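Local coordinates for alkaline phosphatase (Thermus thermophilus, PDB 7KWD) that dephosphorylates phosphate-bearing compounds as a homodimeric, zinc- and magnesium-dependent hydrolase, at the interface of chains A and B. Numbering follows the deposited sequence. Chains: chain A/B, Alkaline phosphatase.

Contact 1: the interface of chains A and B. Residues chain A 397, 399-400, 429, 432; chain B 326-327, 414-415, 427.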
loop_
_atom_site.group_PDB
_atom_site.type_symbol
_atom_site.label_atom_id
_atom_site.label_comp_id
_atom_site.label_asym_id
_atom_site.label_seq_id
_atom_site.Cartn_x
_atom_site.Cartn_y
_atom_site.Cartn_z
ATOM N N GLU A 397 10.515 -8.027 19.448
ATOM C CA GLU A 397 11.918 -7.841 19.091
ATOM C C GLU A 397 12.082 -6.396 18.634
ATOM O O GLU A 397 11.164 -5.579 18.737
ATOM C CB GLU A 397 12.370 -8.848 18.040
ATOM C CG GLU A 397 11.543 -8.912 16.761
ATOM C CD GLU A 397 11.902 -7.796 15.820
ATOM O OE1 GLU A 397 13.090 -7.717 15.385
ATOM O OE2 GLU A 397 11.025 -6.981 15.555
ATOM N N VAL A 399 14.339 -5.334 15.737
ATOM C CA VAL A 399 14.971 -5.140 14.432
ATOM C C VAL A 399 13.928 -4.939 13.336
ATOM O O VAL A 399 13.923 -3.918 12.646
ATOM C CB VAL A 399 15.914 -6.316 14.096
ATOM C CG1 VAL A 399 16.535 -6.151 12.703
ATOM C CG2 VAL A 399 16.990 -6.392 15.174
ATOM N N ARG A 400 13.072 -5.927 13.121
ATOM C CA ARG A 400 11.897 -5.688 12.302
ATOM C C ARG A 400 11.091 -4.549 12.887
ATOM O O ARG A 400 10.695 -3.610 12.174
ATOM C CB ARG A 400 11.069 -6.958 12.210
ATOM C CG ARG A 400 9.664 -6.758 11.682
ATOM C CD ARG A 400 9.137 -8.073 11.150
ATOM N NE ARG A 400 7.685 -8.092 11.216
ATOM C CZ ARG A 400 6.948 -9.146 10.898
ATOM N NH1 ARG A 400 7.552 -10.256 10.509
ATOM N NH2 ARG A 400 5.621 -9.080 10.986
ATOM N N SER A 429 3.861 -3.602 9.464
ATOM C CA SER A 429 4.901 -4.416 8.851
ATOM C C SER A 429 6.237 -4.227 9.579
ATOM O O SER A 429 7.059 -5.140 9.628
ATOM C CB SER A 429 5.105 -4.059 7.375
ATOM O OG SER A 429 3.906 -3.859 6.661
ATOM N N GLN A 432 9.751 0.987 10.253
ATOM C CA GLN A 432 10.590 1.719 9.307
ATOM C C GLN A 432 9.845 2.010 8.000
ATOM O O GLN A 432 8.721 1.567 7.785
ATOM C CB GLN A 432 11.871 0.904 9.020
ATOM C CG GLN A 432 12.774 0.729 10.234
ATOM C CD GLN A 432 12.416 -0.511 11.051
ATOM O OE1 GLN A 432 11.677 -0.410 12.023
ATOM N NE2 GLN A 432 12.917 -1.678 10.641
ATOM N N TYR B 326 11.279 -3.358 4.259
ATOM C CA TYR B 326 11.387 -2.220 5.164
ATOM C C TYR B 326 12.832 -1.751 5.328
ATOM O O TYR B 326 13.793 -2.453 4.977
ATOM C CB TYR B 326 10.752 -2.551 6.533
ATOM C CG TYR B 326 11.397 -3.695 7.254
ATOM C CD1 TYR B 326 12.627 -3.521 7.891
ATOM C CD2 TYR B 326 10.776 -4.927 7.336
ATOM C CE1 TYR B 326 13.232 -4.562 8.585
ATOM C CE2 TYR B 326 11.388 -5.994 8.003
ATOM C CZ TYR B 326 12.615 -5.796 8.640
ATOM O OH TYR B 326 13.223 -6.842 9.323
ATOM N N GLY B 327 12.958 -0.521 5.844
ATOM C CA GLY B 327 14.253 0.120 6.014
ATOM C C GLY B 327 15.172 -0.649 6.943
ATOM O O GLY B 327 14.805 -0.900 8.089
ATOM N N VAL B 414 12.865 -14.056 11.260
ATOM C CA VAL B 414 12.974 -12.600 11.216
ATOM C C VAL B 414 14.425 -12.162 11.107
ATOM O O VAL B 414 15.357 -12.883 11.486
ATOM C CB VAL B 414 12.324 -11.989 12.465
ATOM C CG1 VAL B 414 13.173 -12.285 13.716
ATOM C CG2 VAL B 414 12.115 -10.486 12.311
ATOM N N GLN B 415 14.615 -10.942 10.591
ATOM C CA GLN B 415 15.954 -10.362 10.499
ATOM C C GLN B 415 16.530 -10.187 11.901
ATOM O O GLN B 415 15.848 -9.693 12.813
ATOM C CB GLN B 415 15.902 -9.012 9.768
ATOM C CG GLN B 415 17.191 -8.166 9.799
ATOM C CD GLN B 415 16.961 -6.717 9.381
ATOM O OE1 GLN B 415 15.846 -6.323 9.032
ATOM N NE2 GLN B 415 18.016 -5.910 9.431
ATOM N N GLY B 427 8.591 -7.336 6.483
ATOM C CA GLY B 427 7.690 -7.503 7.604
ATOM C C GLY B 427 6.233 -7.545 7.151
ATOM O O GLY B 427 5.937 -7.337 5.983
HETATM O O HOH W 1 15.009 -9.688 15.367
#
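A:Val399 drives its CG1 methyl onto the side-chain amide of B:Gln415, touching CD at 3.4 Å. That methyl lies anti to the backbone N (chi1 178°) and meets the extended glutamine chain nearly at right angles. Beside it, A:Arg400 CA sits 3.7 Å from B:Tyr326 CZ, at the phenol end, while the arginine CB touches CG2 of B:Val414. The rest of the arginine runs out extended until one guanidinium face, near its rim, covers CA of B:Gly427, which also packs against the carbonyl of A:Ser429. The B:Tyr326 hydroxyl OH gives a 2.7 Å hydrogen bond to OE1 of B:Gln415, which probably holds the amide in place against the valine. At the rim, A:Gln432 lies alongside the tyrosine, its amide turned 81° from the ring, and NE2 donates in its own plane to B:Gly327 O at 3.3 Å. A:Glu397 OE1 gathers the amides of A:Val399, from above the carboxylate plane, and A:Arg400, on the syn side; a water bridges this oxygen to B:Gln415 O. In the fold, A:Glu397 to A:Arg400 occupy the loop between helices 379-391 and 406-412, facing the partner's segment after helix 406-412, together with the stretch after strand 322-325 and strand 426-428.

Contact 2: the interface of chains A and B. Residues chain A 59, 63, 325-326, 335-336; chain B 90-92, 435.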
loop_
_atom_site.group_PDB
_atom_site.type_symbol
_atom_site.label_atom_id
_atom_site.label_comp_id
_atom_site.label_asym_id
_atom_site.label_seq_id
_atom_site.Cartn_x
_atom_site.Cartn_y
_atom_site.Cartn_z
ATOM N N ALA A 59 -11.991 5.835 6.051
ATOM C CA ALA A 59 -13.060 5.169 6.775
ATOM C C ALA A 59 -13.438 5.955 8.008
ATOM O O ALA A 59 -14.625 6.124 8.305
ATOM C CB ALA A 59 -12.630 3.752 7.161
ATOM N N ARG A 63 -17.180 7.057 8.723
ATOM C CA ARG A 63 -17.862 6.290 9.754
ATOM C C ARG A 63 -18.000 7.047 11.071
ATOM O O ARG A 63 -19.024 6.917 11.753
ATOM C CB ARG A 63 -17.097 4.991 9.971
ATOM C CG ARG A 63 -17.749 4.051 10.924
ATOM C CD ARG A 63 -17.022 2.727 10.906
ATOM N NE ARG A 63 -17.392 1.888 12.032
ATOM C CZ ARG A 63 -18.191 0.825 11.951
ATOM N NH1 ARG A 63 -18.719 0.448 10.790
ATOM N NH2 ARG A 63 -18.441 0.113 13.043
ATOM N N LEU A 325 -5.262 -1.623 8.675
ATOM C CA LEU A 325 -6.479 -2.183 9.243
ATOM C C LEU A 325 -6.713 -3.538 8.603
ATOM O O LEU A 325 -6.829 -3.628 7.379
ATOM C CB LEU A 325 -7.663 -1.261 8.993
ATOM C CG LEU A 325 -8.954 -1.730 9.674
ATOM C CD1 LEU A 325 -9.008 -1.421 11.205
ATOM C CD2 LEU A 325 -10.132 -1.059 8.952
ATOM N N TYR A 326 -6.758 -4.595 9.416
ATOM C CA TYR A 326 -6.712 -5.953 8.905
ATOM C C TYR A 326 -7.970 -6.724 9.282
ATOM O O TYR A 326 -8.727 -6.331 10.166
ATOM C CB TYR A 326 -5.457 -6.703 9.407
ATOM C CG TYR A 326 -5.381 -6.871 10.914
ATOM C CD1 TYR A 326 -6.147 -7.835 11.563
ATOM C CD2 TYR A 326 -4.510 -6.089 11.680
ATOM C CE1 TYR A 326 -6.071 -7.983 12.962
ATOM C CE2 TYR A 326 -4.432 -6.238 13.047
ATOM C CZ TYR A 326 -5.222 -7.186 13.687
ATOM O OH TYR A 326 -5.123 -7.307 15.059
ATOM N N SER A 335 -14.173 -6.104 10.993
ATOM C CA SER A 335 -12.931 -5.361 10.773
ATOM C C SER A 335 -13.076 -3.867 11.026
ATOM O O SER A 335 -12.077 -3.199 11.342
ATOM C CB SER A 335 -12.436 -5.595 9.344
ATOM O OG SER A 335 -12.162 -6.980 9.119
ATOM N N SER A 336 -14.290 -3.315 10.897
ATOM C CA SER A 336 -14.441 -1.878 11.119
ATOM C C SER A 336 -14.367 -1.463 12.589
ATOM O O SER A 336 -14.263 -0.261 12.866
ATOM C CB SER A 336 -15.760 -1.373 10.537
ATOM O OG SER A 336 -15.812 -1.614 9.140
ATOM N N SER B 90 -18.041 -4.048 6.384
ATOM C CA SER B 90 -16.677 -4.118 6.882
ATOM C C SER B 90 -15.746 -3.361 5.945
ATOM O O SER B 90 -15.847 -3.482 4.719
ATOM C CB SER B 90 -16.204 -5.575 7.008
ATOM O OG SER B 90 -14.824 -5.655 7.335
ATOM N N TYR B 91 -14.816 -2.602 6.531
ATOM C CA TYR B 91 -13.763 -1.929 5.776
ATOM C C TYR B 91 -12.663 -2.865 5.305
ATOM O O TYR B 91 -11.790 -2.444 4.536
ATOM C CB TYR B 91 -13.189 -0.803 6.627
ATOM C CG TYR B 91 -14.105 0.347 6.484
ATOM C CD1 TYR B 91 -14.096 1.061 5.322
ATOM C CD2 TYR B 91 -15.022 0.666 7.443
ATOM C CE1 TYR B 91 -14.913 2.055 5.131
ATOM C CE2 TYR B 91 -15.855 1.680 7.255
ATOM C CZ TYR B 91 -15.803 2.383 6.074
ATOM O OH TYR B 91 -16.652 3.464 5.779
ATOM N N VAL B 92 -12.703 -4.117 5.722
ATOM C CA VAL B 92 -11.831 -5.141 5.184
ATOM C C VAL B 92 -12.728 -6.205 4.600
ATOM O O VAL B 92 -13.534 -6.808 5.321
ATOM C CB VAL B 92 -10.894 -5.738 6.238
ATOM C CG1 VAL B 92 -10.150 -6.926 5.639
ATOM C CG2 VAL B 92 -9.933 -4.658 6.784
ATOM N N ALA B 435 -7.300 -3.033 4.374
ATOM C CA ALA B 435 -8.246 -2.076 3.829
ATOM C C ALA B 435 -7.716 -1.254 2.672
ATOM O O ALA B 435 -8.489 -0.498 2.080
ATOM C CB ALA B 435 -8.686 -1.124 4.933
#
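Helix 51-65 of one subunit receives B:Tyr91, a residue of the loop that leads into the nucleophile-bearing helix 95-104 of the other. A:Ala59 CB stands over the centre of the phenol face, 3.5 Å from the B:Tyr91 ring centroid, in a CH-pi contact. The ring owes its place to a first torsion that sets CG anti to the carbonyl carbon (chi1 -82°). One turn along the helix, A:Arg63 brings CD to B:Tyr91 CE2 at 4.0 Å, its guanidinium nearly perpendicular to the ring. A:Ser336 CB lies in the ring plane at an edge, and the same carbon sits 3.5 Å above the guanidinium plane of A:Arg63; the serine thus lies between arginine and tyrosine and probably helps to hold both. The hydroxyl A:Ser336 OG accepts a hydrogen bond from the B:Tyr91 amide N at 3.0 Å (146° at H), anchoring backbone as well as ring. At the root of the tyrosine side chain, A:Leu325 CD2 packs on B:Tyr91 CB at 3.8 Å. Next along the loop, B:Val92 wedges CB tightly against A:Ser335 CB, at 3.5 Å. B:Ser90 folds this turn on itself: its OG donates to B:Val92 O at 2.7 Å and accepts from B:Val92 N. A weak hydrogen bond runs from B:Ala435 N to A:Leu325 O. The contact thus joins helix 51-65, the end of strand 323-325 and the loop before helix 337-340 to the partner's approach to helix 95-104 and to B:Ala435, directly after the short strand 433-434.

Contact 3: the interface of chains A and B. Residues chain A 322, 324, 428-429; chain B 52, 322, 324, 427-429.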
loop_
_atom_site.group_PDB
_atom_site.type_symbol
_atom_site.label_atom_id
_atom_site.label_comp_id
_atom_site.label_asym_id
_atom_site.label_seq_id
_atom_site.Cartn_x
_atom_site.Cartn_y
_atom_site.Cartn_z
ATOM N N VAL A 322 4.015 -0.636 7.333
ATOM C CA VAL A 322 2.844 0.192 7.178
ATOM C C VAL A 322 1.771 -0.325 8.111
ATOM O O VAL A 322 1.757 -1.527 8.442
ATOM C CB VAL A 322 2.347 0.194 5.708
ATOM C CG1 VAL A 322 3.377 0.874 4.798
ATOM C CG2 VAL A 322 2.018 -1.191 5.219
ATOM N N GLY A 324 -1.764 -1.264 8.723
ATOM C CA GLY A 324 -2.956 -1.693 8.008
ATOM C C GLY A 324 -4.068 -2.147 8.937
ATOM O O GLY A 324 -3.847 -2.937 9.869
ATOM N N TRP A 428 1.285 -3.679 11.835
ATOM C CA TRP A 428 2.396 -2.915 11.274
ATOM C C TRP A 428 3.439 -3.864 10.707
ATOM O O TRP A 428 3.813 -4.836 11.366
ATOM C CB TRP A 428 3.061 -2.022 12.338
ATOM C CG TRP A 428 2.092 -1.118 12.921
ATOM C CD1 TRP A 428 1.239 -1.397 13.934
ATOM C CD2 TRP A 428 1.817 0.227 12.519
ATOM N NE1 TRP A 428 0.447 -0.308 14.202
ATOM C CE2 TRP A 428 0.774 0.704 13.346
ATOM C CE3 TRP A 428 2.352 1.074 11.552
ATOM C CZ2 TRP A 428 0.257 1.990 13.236
ATOM C CZ3 TRP A 428 1.822 2.358 11.419
ATOM C CH2 TRP A 428 0.781 2.803 12.259
ATOM N N SER A 429 3.861 -3.602 9.464
ATOM C CA SER A 429 4.901 -4.416 8.851
ATOM C C SER A 429 6.237 -4.227 9.579
ATOM O O SER A 429 7.059 -5.140 9.628
ATOM C CB SER A 429 5.105 -4.059 7.375
ATOM O OG SER A 429 3.906 -3.859 6.661
ATOM N N GLU B 52 2.965 -3.271 -1.681
ATOM C CA GLU B 52 4.225 -3.772 -1.145
ATOM C C GLU B 52 4.672 -5.005 -1.916
ATOM O O GLU B 52 5.861 -5.153 -2.225
ATOM C CB GLU B 52 4.069 -4.096 0.335
ATOM C CG GLU B 52 3.595 -2.977 1.215
ATOM C CD GLU B 52 4.622 -1.857 1.379
ATOM O OE1 GLU B 52 4.272 -0.836 1.992
ATOM O OE2 GLU B 52 5.749 -1.991 0.866
ATOM N N VAL B 322 0.026 -6.626 5.130
ATOM C CA VAL B 322 0.823 -6.678 3.924
ATOM C C VAL B 322 2.321 -6.839 4.166
ATOM O O VAL B 322 2.848 -6.376 5.189
ATOM C CB VAL B 322 0.634 -5.376 3.052
ATOM C CG1 VAL B 322 -0.783 -5.272 2.557
ATOM C CG2 VAL B 322 1.046 -4.136 3.854
ATOM N N GLY B 324 5.833 -5.812 3.495
ATOM C CA GLY B 324 6.631 -4.695 3.007
ATOM C C GLY B 324 8.116 -4.897 3.265
ATOM O O GLY B 324 8.526 -5.262 4.376
ATOM N N GLY B 427 8.591 -7.336 6.483
ATOM C CA GLY B 427 7.690 -7.503 7.604
ATOM C C GLY B 427 6.233 -7.545 7.151
ATOM O O GLY B 427 5.937 -7.337 5.983
ATOM N N TRP B 428 5.326 -7.820 8.107
ATOM C CA TRP B 428 3.920 -8.063 7.792
ATOM C C TRP B 428 2.991 -7.405 8.796
ATOM O O TRP B 428 3.156 -7.568 10.017
ATOM C CB TRP B 428 3.612 -9.569 7.762
ATOM C CG TRP B 428 4.447 -10.292 6.827
ATOM C CD1 TRP B 428 5.697 -10.815 7.059
ATOM C CD2 TRP B 428 4.125 -10.592 5.470
ATOM N NE1 TRP B 428 6.151 -11.440 5.927
ATOM C CE2 TRP B 428 5.214 -11.303 4.934
ATOM C CE3 TRP B 428 3.017 -10.316 4.650
ATOM C CZ2 TRP B 428 5.238 -11.745 3.617
ATOM C CZ3 TRP B 428 3.044 -10.757 3.336
ATOM C CH2 TRP B 428 4.145 -11.465 2.833
ATOM N N SER B 429 2.004 -6.659 8.276
ATOM C CA SER B 429 1.055 -6.007 9.172
ATOM C C SER B 429 0.193 -7.036 9.892
ATOM O O SER B 429 -0.312 -6.771 10.983
ATOM C CB SER B 429 0.116 -5.058 8.432
ATOM O OG SER B 429 0.764 -4.369 7.421
#
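Flat peptide carbonyls of A:Val322 and B:Val322 each take the hydroxyl of the opposite serine from off their plane. B:Ser429 OG donates to A:Val322 O at 3.2 Å from above that plane, 38° out of it, and A:Ser429 OG donates to B:Val322 O at 3.1 Å, tilted 32°. Neither bond is ideally directed, yet their reciprocity stitches the subunits about the two-fold axis. In both serines OG stands beside the backbone N, anti to the carbonyl carbon (chi1 -43° in A:Ser429), a turn that sends it across the boundary. A:Ser429 OG and B:Ser429 OG also approach each other at 3.3 Å in a weak bond of undecided direction, and each weakly accepts the valine 322 amide of its own chain. Next to the hydroxyls, the CG2 methyls of A:Val322 and B:Val322 meet tightly at 3.4 Å, the side chains crossing at about a right angle. Another flat group, the B:Glu52 carboxylate, reaches A:Val322 tip to tip, OE1 3.4 Å from CG1, after a bend in the glutamate chain. A:Trp428 O and B:Trp428 O are modelled 3.1 Å apart; as both can only accept, that approach is doubtful. A cis peptide precedes A:Val322 and B:Val322; B:Val322 opens strand 322-325, while A:Val322 lies just ahead of strand 323-325. A:Ser429 and B:Ser429 directly follow strand 426-428, and helix 51-65 of chain B supplies the glutamate.

Together the patches trace one seam of the two-fold dimer. Contact 3 lies at the symmetry axis; contact 1 is about 9 Å from it between C-alpha centres and shares A:Ser429 and B:Gly427, whereas contact 2 is about 16 Å from contact 3 and 24 Å from contact 1. Segment 322-327 serves all three, and helix 51-65 contacts 2 and 3: a symmetric dimer reuses few segments. The centre of contact 1 is about 17 Å from A:Ser95, but contact 2 holds the loop leading into the partner's nucleophile helix, which might couple assembly to the active site; the structure alone does not show this.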